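Local coordinates for geranyltranstransferase (Roseobacter denitrificans, PDB 4LLS), which probably lengthens allylic diphosphates with isopentenyl diphosphate, giving isoprenoid chains such as geranylgeranyl diphosphate in a metal-dependent reaction, at residues H77-A80 with A81-I85; M171-G174 with Q175-I179; L188-D191 with E192-R195. All coordinates share one frame; numbering follows the deposited sequence.

Contact 1 (H77-A80 with A81-I85); sequences HDIA and AGEAI
The carboxylate of Glu-83 turns one flat face to Ala-80, whose methyl sits over it with Ala-80 CB 4.4 Å from Glu-83 CD; the CG2 methyl of Ile-79 lies beyond OE1 on the same side. A second flat group, the carbonyl of Ala-80, takes the N-H of Ala-84 in its own plane, and this Ala-84 N to Ala-80 O bond of 3.0 Å is fairly straight at 157°. Together they mark the start of helix 81-102, with Ala-80 at the N-cap of a tight helix-loop-helix link in the all-alpha polyprenyl synthase fold. The third flat group, the imidazole of His-77, stands nearly perpendicular to the ring of Tyr-292, with ND1 hydrogen-bonded to Thr-73 O.

The link opens where helix 65-76 ends in a Schellman motif. Asp-78 is its C-prime residue and takes the positive phi, 53°, that the reversal needs, while its carboxylate forms a salt bridge with Lys-295. Ile-79 spans the change of direction and packs on Ala-74 and Leu-215. Ala-84, small and buried, lets the new helix lie close to Leu-71 and Ala-74 of the old one.

Alanine brings no side-chain acceptor to an N-cap, and the N-H of Glu-83 makes a weak bond to the Ala-80 carbonyl, Glu-83 N to Ala-80 O 3.1 Å. Glutamate nevertheless suits the third position of a helix, where its negative charge probably favours the positive helix start. With CG beside its own backbone N (chi1 -68°), the extended chain carries the carboxylate alongside the N-cap residue. A water completes the return: it accepts from Ala-80 N at 3.1 Å and donates to Glu-83 OE1 at 2.7 Å.

Contact 2 (M171-G174 with Q175-I179); sequences MVLG and QALDI. With GST (geranyl S-thiolodiphosphate), chain D.
From Met-171 O to Gln-175 N (3.1 Å) through Gly-174 O to Asp-178 N (2.9 Å), four consecutive i to i+4 bonds carry a regular helix without a break. One of its faces lines the geranyl site. The amide of Gln-175 lies flat against the prenyl chain, Gln-175 CD being 3.9 Å from GST C5; a chain bent at chi2 (69°) turns that face over. Met-171 approaches from roughly the other side, with Met-171 CG 3.8 Å from GST C4, and its bend at chi3 swings CE in toward C8. Val-172 closes the chain's end, Val-172 CG2 touching GST C8 at 3.5 Å. Gly-174, Gln-175 and Asp-178 spell the Gly-Gln-x-x-Asp sequence familiar in trans-prenyltransferases. Gln-175 gives its NE2 to Asp-102, a calcium ligand, and with an alanine here that carboxylate is likely to lose this N-H and the C5-C6 stretch its flat cover. The side chain of Asp-178, about 3 Å from a bound calcium ion at the nearest atoms, also pairs with Lys-200 and Lys-262. On a different face Leu-173 and Leu-177 pack obliquely, Leu-173 CG 4.1 Å from Leu-177 CD1, and both meet Leu-49 of the second subunit.

Contact 3 (L188-D191 with E192-R195); sequences LSLD and EITR
Ser-189 and Glu-192 exchange hydrogen bonds as a capping box at the start of helix 190-215. In one direction the hydroxyl of Ser-189, the N-cap, accepts from the helix: Glu-192 N to Ser-189 OG is 3.1 Å. It is placed there by chi1 of 66°, which sets OG between the backbone N and the carbonyl carbon, a compact pose natural for a short serine. In return Glu-192 OE1 accepts from Ser-189 N at 2.9 Å with its anti lone pair, along an almost straight line (171°); the OG also makes a weak bond to it.

Main-chain bonds take over at once. Ile-193 N donates to Ser-189 O and Arg-195 N to Asp-191 O. Leu-190 O is gripped twice, by Thr-194 N at 3.0 Å and by Thr-194 OG1 at 2.8 Å, the two donors reaching opposite faces of the carbonyl plane and the hydroxyl well above it. Threonine can thus satisfy its own polar group within the helix.

Apolar contact flanks the box. Leu-188, just before the N-cap, sets its CB 3.6 Å from Ile-193 CG2, which makes the pair a hydrophobic staple, while its CD2 lies 3.5 Å from Glu-192 OE1. Ile-193 continues inward onto Phe-265 and Leu-268.

Among the charges, Arg-195 leads away to a salt bridge with Glu-47 of the second subunit. Asp-191 and Glu-192 put acids on the first turn, where the amino-terminal end of the helix would probably favour negative charge. Box and staple together probably help to fix where the helix begins and the direction from which the chain enters it.

Contact 2 is the buried one, in the first turns of helix 171-184 and against the bound geranyl group, whereas contacts 1 and 3 are surface helix starts on opposite sides of the chain's centre, about 37 Å apart between centres. Those two solve the same problem differently: 188-195 caps its helix with direct side-chain bonds and an apolar staple, while 77-85, with alanine at the N-cap, lacks a side-chain acceptor there and links Glu-83 to the N-cap N-H through a water. The chemistry of 171-179 instead faces outward from an unbroken helix, toward ligand, calcium and the partner subunit. Contacts 2 and 3 lie on successive helices and touch, Leu-177 CD1 being 4.2 Å from Arg-195 NH2; contact 1 touches neither.

Contact 1 (H77-A80 with A81-I85)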
# COMPACT_ATOMS: atom_id res chain seq x y z
N HIS A 77 27.67 -3.89 -3.29
CA HIS A 77 27.79 -4.78 -2.13
C HIS A 77 27.82 -6.25 -2.57
O HIS A 77 27.66 -7.14 -1.73
CB HIS A 77 26.64 -4.50 -1.17
CG HIS A 77 26.90 -3.35 -0.27
ND1 HIS A 77 26.52 -2.06 -0.57
CD2 HIS A 77 27.58 -3.27 0.89
CE1 HIS A 77 26.99 -1.23 0.35
NE2 HIS A 77 27.54 -1.96 1.30
N ASP A 78 28.15 -6.49 -3.83
CA ASP A 78 28.28 -7.84 -4.41
C ASP A 78 27.04 -8.73 -4.22
O ASP A 78 27.13 -9.96 -4.00
CB ASP A 78 29.52 -8.57 -3.84
CG ASP A 78 30.81 -7.83 -4.12
OD1 ASP A 78 30.95 -7.24 -5.22
OD2 ASP A 78 31.66 -7.80 -3.21
N ILE A 79 25.87 -8.11 -4.30
CA ILE A 79 24.60 -8.83 -4.25
C ILE A 79 24.14 -9.13 -5.68
O ILE A 79 24.18 -8.26 -6.52
CB ILE A 79 23.52 -7.98 -3.54
CG1 ILE A 79 23.87 -7.79 -2.08
CG2 ILE A 79 22.13 -8.59 -3.72
CD1 ILE A 79 23.79 -9.06 -1.24
N ALA A 80 23.63 -10.34 -5.91
CA ALA A 80 23.27 -10.80 -7.24
C ALA A 80 22.13 -9.95 -7.80
O ALA A 80 21.16 -9.67 -7.09
CB ALA A 80 22.82 -12.26 -7.18
N ALA A 81 22.24 -9.61 -9.07
CA ALA A 81 21.21 -8.86 -9.78
C ALA A 81 19.89 -9.59 -9.77
O ALA A 81 18.81 -8.96 -9.72
CB ALA A 81 21.65 -8.56 -11.21
N GLY A 82 19.94 -10.92 -9.83
CA GLY A 82 18.74 -11.72 -9.85
C GLY A 82 17.95 -11.67 -8.57
O GLY A 82 16.75 -11.96 -8.60
N GLU A 83 18.61 -11.35 -7.45
CA GLU A 83 17.95 -11.05 -6.17
C GLU A 83 17.52 -9.58 -6.12
O GLU A 83 16.38 -9.24 -5.77
CB GLU A 83 18.83 -11.35 -4.96
CG GLU A 83 19.04 -12.85 -4.81
CD GLU A 83 20.10 -13.21 -3.82
OE1 GLU A 83 20.43 -12.40 -2.93
OE2 GLU A 83 20.54 -14.38 -3.90
N ALA A 84 18.42 -8.68 -6.52
CA ALA A 84 18.19 -7.26 -6.32
C ALA A 84 17.02 -6.78 -7.15
O ALA A 84 16.36 -5.82 -6.77
CB ALA A 84 19.44 -6.49 -6.69
N ILE A 85 16.75 -7.41 -8.29
CA ILE A 85 15.63 -7.01 -9.15
C ILE A 85 14.29 -6.95 -8.38
O ILE A 85 13.41 -6.17 -8.74
CB ILE A 85 15.54 -7.90 -10.41
CG1 ILE A 85 14.62 -7.27 -11.43
CG2 ILE A 85 15.10 -9.32 -10.07
CD1 ILE A 85 15.03 -5.91 -11.95
O HOH W 1 23.06 -12.22 -3.56

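Contact 2 (M171-G174 with Q175-I179)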
# COMPACT_ATOMS: atom_id res chain seq x y z
N MET A 171 6.75 9.39 3.08
CA MET A 171 6.19 9.92 1.86
C MET A 171 4.79 10.49 2.06
O MET A 171 4.50 11.55 1.50
CB MET A 171 6.22 8.85 0.78
CG MET A 171 5.79 9.34 -0.58
SD MET A 171 5.68 8.00 -1.76
CE MET A 171 4.18 7.15 -1.16
N VAL A 172 3.88 9.76 2.75
CA VAL A 172 2.52 10.27 2.90
C VAL A 172 2.48 11.52 3.77
O VAL A 172 1.70 12.44 3.48
CB VAL A 172 1.56 9.19 3.37
CG1 VAL A 172 0.20 9.82 3.64
CG2 VAL A 172 1.43 8.10 2.32
N LEU A 173 3.35 11.58 4.77
CA LEU A 173 3.50 12.79 5.59
C LEU A 173 3.86 13.96 4.67
O LEU A 173 3.25 15.03 4.73
CB LEU A 173 4.60 12.59 6.63
CG LEU A 173 4.93 13.83 7.47
CD1 LEU A 173 3.67 14.32 8.16
CD2 LEU A 173 6.02 13.55 8.49
N GLY A 174 4.88 13.77 3.85
CA GLY A 174 5.31 14.83 2.93
C GLY A 174 4.16 15.31 2.06
O GLY A 174 3.96 16.53 1.88
N GLN A 175 3.38 14.39 1.51
CA GLN A 175 2.22 14.74 0.71
C GLN A 175 1.24 15.55 1.54
O GLN A 175 0.62 16.50 1.02
CB GLN A 175 1.53 13.52 0.09
CG GLN A 175 0.42 13.85 -0.91
CD GLN A 175 0.87 14.48 -2.22
OE1 GLN A 175 1.97 15.01 -2.33
NE2 GLN A 175 0.09 14.24 -3.28
N ALA A 176 0.97 15.10 2.75
CA ALA A 176 -0.05 15.77 3.56
C ALA A 176 0.36 17.20 3.83
O ALA A 176 -0.46 18.13 3.75
CB ALA A 176 -0.25 15.02 4.86
N LEU A 177 1.64 17.39 4.13
CA LEU A 177 2.18 18.72 4.41
C LEU A 177 2.11 19.59 3.17
O LEU A 177 1.83 20.79 3.27
CB LEU A 177 3.63 18.65 4.88
CG LEU A 177 3.85 17.98 6.22
CD1 LEU A 177 5.34 17.81 6.49
CD2 LEU A 177 3.18 18.80 7.33
N ASP A 178 2.34 18.99 2.01
CA ASP A 178 2.34 19.70 0.73
C ASP A 178 0.94 20.20 0.49
O ASP A 178 0.75 21.40 0.24
CB ASP A 178 2.78 18.78 -0.40
CG ASP A 178 3.27 19.54 -1.62
OD1 ASP A 178 3.75 20.67 -1.42
OD2 ASP A 178 3.01 19.08 -2.76
N ILE A 179 -0.05 19.33 0.67
CA ILE A 179 -1.43 19.74 0.42
C ILE A 179 -1.84 20.87 1.36
O ILE A 179 -2.51 21.83 0.94
CB ILE A 179 -2.42 18.55 0.51
CG1 ILE A 179 -2.22 17.63 -0.67
CG2 ILE A 179 -3.86 19.06 0.55
CD1 ILE A 179 -2.98 16.32 -0.56
PA GST D . 5.50 15.76 -10.45
O1A GST D . 6.21 14.66 -11.23
O2A GST D . 5.97 17.17 -10.78
O3A GST D . 3.99 15.61 -10.47
O1B GST D . 5.93 15.49 -8.94
PB GST D . 5.65 16.51 -7.76
O2B GST D . 6.56 17.66 -7.75
O3B GST D . 4.14 16.90 -7.74
S1 GST D . 6.12 15.40 -6.18
C1 GST D . 4.97 14.10 -6.45
C2 GST D . 4.54 13.43 -5.16
C3 GST D . 5.13 12.31 -4.71
C10 GST D . 6.32 11.73 -5.40
C4 GST D . 4.69 11.67 -3.44
C5 GST D . 3.16 11.60 -3.45
C6 GST D . 2.64 10.95 -2.20
C7 GST D . 1.46 10.31 -2.13
C9 GST D . 0.44 10.13 -3.24
C8 GST D . 1.18 9.70 -0.79

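Contact 3 (L188-D191 with E192-R195)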
# COMPACT_ATOMS: atom_id res chain seq x y z
N LEU A 188 6.37 29.26 2.43
CA LEU A 188 7.25 28.45 3.26
C LEU A 188 8.68 28.96 3.20
O LEU A 188 9.11 29.52 2.19
CB LEU A 188 7.16 26.97 2.85
CG LEU A 188 5.84 26.23 3.10
CD1 LEU A 188 5.99 24.74 2.83
CD2 LEU A 188 5.33 26.44 4.52
N SER A 189 9.40 28.76 4.29
CA SER A 189 10.82 29.06 4.34
C SER A 189 11.59 27.95 3.66
O SER A 189 11.04 26.88 3.42
CB SER A 189 11.28 29.14 5.79
OG SER A 189 11.18 27.87 6.41
N LEU A 190 12.88 28.17 3.49
CA LEU A 190 13.77 27.16 2.94
C LEU A 190 13.84 25.90 3.82
O LEU A 190 13.70 24.77 3.33
CB LEU A 190 15.16 27.76 2.73
CG LEU A 190 16.16 26.87 2.02
CD1 LEU A 190 15.70 26.60 0.60
CD2 LEU A 190 17.52 27.54 2.04
N ASP A 191 13.88 26.09 5.13
CA ASP A 191 13.84 24.95 6.06
C ASP A 191 12.55 24.14 5.92
O ASP A 191 12.56 22.91 5.94
CB ASP A 191 13.99 25.43 7.51
CG ASP A 191 15.43 25.78 7.87
OD1 ASP A 191 16.35 25.45 7.10
OD2 ASP A 191 15.62 26.47 8.89
N GLU A 192 11.42 24.83 5.80
CA GLU A 192 10.13 24.17 5.71
C GLU A 192 10.00 23.37 4.39
O GLU A 192 9.51 22.23 4.40
CB GLU A 192 9.00 25.20 5.83
CG GLU A 192 8.75 25.63 7.27
CD GLU A 192 7.78 26.79 7.39
OE1 GLU A 192 7.83 27.71 6.53
OE2 GLU A 192 6.95 26.77 8.32
N ILE A 193 10.44 23.94 3.27
CA ILE A 193 10.30 23.17 2.03
C ILE A 193 11.30 22.03 2.03
O ILE A 193 11.04 20.98 1.43
CB ILE A 193 10.37 23.98 0.72
CG1 ILE A 193 11.69 24.66 0.52
CG2 ILE A 193 9.25 25.02 0.61
CD1 ILE A 193 11.87 25.07 -0.93
N THR A 194 12.39 22.18 2.78
CA THR A 194 13.37 21.11 2.84
C THR A 194 12.83 19.93 3.66
O THR A 194 12.94 18.76 3.25
CB THR A 194 14.72 21.61 3.41
OG1 THR A 194 15.24 22.62 2.54
CG2 THR A 194 15.69 20.46 3.48
N ARG A 195 12.15 20.21 4.77
CA ARG A 195 11.54 19.15 5.57
C ARG A 195 10.44 18.42 4.79
O ARG A 195 10.34 17.21 4.84
CB ARG A 195 10.97 19.74 6.86
CG ARG A 195 9.70 19.05 7.33
CD ARG A 195 9.99 17.87 8.23
NE ARG A 195 8.76 17.42 8.89
CZ ARG A 195 8.11 18.12 9.82
NH1 ARG A 195 8.58 19.29 10.22
NH2 ARG A 195 6.98 17.66 10.33